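Local coordinates for UPF0141 protein yjdB (Campylobacter jejuni subsp. jejuni HB93-13, PDB 4TN0) that probably transfers phosphoethanolamine to its targets as the zinc-binding periplasmic domain of EptC, an enzyme required for polymyxin resistance and motility, at residues C71-S76 with N89-L94. Sequence-based numbering, arbitrary orientation.
Sequences CMFSIS and NAMDVL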
loop_
_atom_site.group_PDB
_atom_site.type_symbol
_atom_site.label_atom_id
_atom_site.label_comp_id
_atom_site.label_asym_id
_atom_site.label_seq_id
_atom_site.Cartn_x
_atom_site.Cartn_y
_atom_site.Cartn_z
ATOM N N CYS A 71 10.323 -2.284 -6.861
ATOM C CA CYS A 71 10.821 -0.926 -6.942
ATOM C C CYS A 71 10.474 -0.064 -5.728
ATOM O O CYS A 71 11.346 0.648 -5.189
ATOM C CB CYS A 71 10.284 -0.253 -8.205
ATOM S SG CYS A 71 10.801 1.431 -8.389
ATOM N N MET A 72 9.228 -0.154 -5.263
ATOM C CA MET A 72 8.796 0.715 -4.163
ATOM C C MET A 72 9.603 0.379 -2.886
ATOM O O MET A 72 9.835 1.246 -2.059
ATOM C CB MET A 72 7.270 0.612 -3.912
ATOM C CG MET A 72 6.788 -0.593 -3.107
ATOM S SD MET A 72 5.023 -0.515 -2.629
ATOM C CE MET A 72 4.176 -1.044 -4.138
ATOM N N PHE A 73 10.019 -0.878 -2.750
ATOM C CA PHE A 73 10.765 -1.338 -1.588
ATOM C C PHE A 73 12.285 -1.207 -1.794
ATOM O O PHE A 73 13.082 -1.357 -0.848
ATOM C CB PHE A 73 10.412 -2.792 -1.271
ATOM C CG PHE A 73 9.155 -2.964 -0.456
ATOM C CD1 PHE A 73 7.935 -3.242 -1.074
ATOM C CD2 PHE A 73 9.187 -2.857 0.929
ATOM C CE1 PHE A 73 6.774 -3.408 -0.322
ATOM C CE2 PHE A 73 8.034 -3.017 1.684
ATOM C CZ PHE A 73 6.825 -3.301 1.060
ATOM N N SER A 74 12.684 -0.939 -3.035
ATOM C CA SER A 74 14.095 -0.808 -3.352
ATOM C C SER A 74 14.608 0.598 -3.018
ATOM O O SER A 74 13.822 1.541 -2.878
ATOM C CB SER A 74 14.346 -1.131 -4.821
ATOM O OG SER A 74 15.583 -0.593 -5.269
ATOM N N ILE A 75 15.924 0.706 -2.838
ATOM C CA ILE A 75 16.583 1.995 -2.651
ATOM C C ILE A 75 16.493 2.834 -3.930
ATOM O O ILE A 75 16.496 4.070 -3.872
ATOM C CB ILE A 75 18.074 1.811 -2.231
ATOM C CG1 ILE A 75 18.723 3.149 -1.884
ATOM C CG2 ILE A 75 18.872 1.066 -3.303
ATOM C CD1 ILE A 75 20.083 2.989 -1.164
ATOM N N SER A 76 16.422 2.165 -5.082
ATOM C CA SER A 76 16.336 2.882 -6.361
ATOM C C SER A 76 14.994 3.580 -6.518
ATOM O O SER A 76 13.944 3.063 -6.103
ATOM C CB SER A 76 16.565 1.944 -7.539
ATOM O OG SER A 76 17.596 1.019 -7.261
ATOM N N ASN A 89 16.462 -4.817 0.297
ATOM C CA ASN A 89 15.451 -3.773 0.161
ATOM C C ASN A 89 15.216 -3.150 1.529
ATOM O O ASN A 89 15.870 -3.521 2.489
ATOM C CB ASN A 89 14.130 -4.337 -0.432
ATOM C CG ASN A 89 13.513 -5.467 0.430
ATOM O OD1 ASN A 89 13.040 -5.227 1.545
ATOM N ND2 ASN A 89 13.517 -6.695 -0.093
ATOM N N ALA A 90 14.284 -2.209 1.623
ATOM C CA ALA A 90 13.966 -1.575 2.902
ATOM C C ALA A 90 13.658 -2.583 4.028
ATOM O O ALA A 90 14.024 -2.360 5.175
ATOM C CB ALA A 90 12.800 -0.630 2.729
ATOM N N MET A 91 12.992 -3.688 3.706
ATOM C CA MET A 91 12.643 -4.673 4.727
ATOM C C MET A 91 13.887 -5.379 5.292
ATOM O O MET A 91 13.927 -5.746 6.456
ATOM C CB MET A 91 11.665 -5.725 4.166
ATOM C CG MET A 91 10.356 -5.166 3.643
ATOM S SD MET A 91 9.381 -4.327 4.890
ATOM C CE MET A 91 9.171 -5.665 6.072
ATOM N N ASP A 92 14.859 -5.644 4.434
ATOM C CA ASP A 92 16.108 -6.251 4.865
ATOM C C ASP A 92 16.848 -5.295 5.805
ATOM O O ASP A 92 17.468 -5.712 6.771
ATOM C CB ASP A 92 17.003 -6.575 3.666
ATOM C CG ASP A 92 16.393 -7.590 2.744
ATOM O OD1 ASP A 92 16.011 -8.694 3.212
ATOM O OD2 ASP A 92 16.278 -7.252 1.541
ATOM N N VAL A 93 16.820 -4.008 5.479
ATOM C CA VAL A 93 17.467 -3.019 6.323
ATOM C C VAL A 93 16.815 -2.956 7.694
ATOM O O VAL A 93 17.516 -2.943 8.701
ATOM C CB VAL A 93 17.461 -1.628 5.679
ATOM C CG1 VAL A 93 18.099 -0.607 6.620
ATOM C CG2 VAL A 93 18.208 -1.683 4.367
ATOM N N LEU A 94 15.486 -2.975 7.751
ATOM C CA LEU A 94 14.818 -2.950 9.053
ATOM C C LEU A 94 15.090 -4.228 9.835
ATOM O O LEU A 94 15.265 -4.182 11.050
ATOM C CB LEU A 94 13.322 -2.761 8.899
ATOM C CG LEU A 94 12.825 -1.503 8.206
ATOM C CD1 LEU A 94 11.320 -1.625 8.000
ATOM C CD2 LEU A 94 13.152 -0.290 9.027
#
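One backbone hydrogen bond joins the two segments: A90 N donates to F73 O at 2.9 Å. It is nearly straight, with 172° at the hydrogen, and ties the first turn of helix 90-96 to segment 71-76. CB of N89 and CB of A90 pack beside the same carbonyl oxygen.

The apolar contact is between F73 and M91. CG of F73 lies anti to its own carbonyl carbon (chi1 -83°), and the ring reaches out to M91. M91 is bent at chi2 and chi3. Its SD meets CE2 of F73 at 3.7 Å, an oblique Met-aromatic contact, and its CG rests against CD2 and CE2. W103, L22 and V24 also pack on F73, while M91 leans on I148 and V150.

Polar groups fix the helix start. N89 OD1 accepts from M91 N at 2.7 Å, in the carbonyl plane, and weakly from D92 N. D92 OD2 accepts from N89 N through its anti lone pair and also forms a salt bridge with R117. N89 and D92 thus form a capping box. F73 and M91 pack on strands 18-24 and 146-152 of the central sheet of an alkaline phosphatase-like fold, with the F73 side chain about 12 Å from the zinc ion.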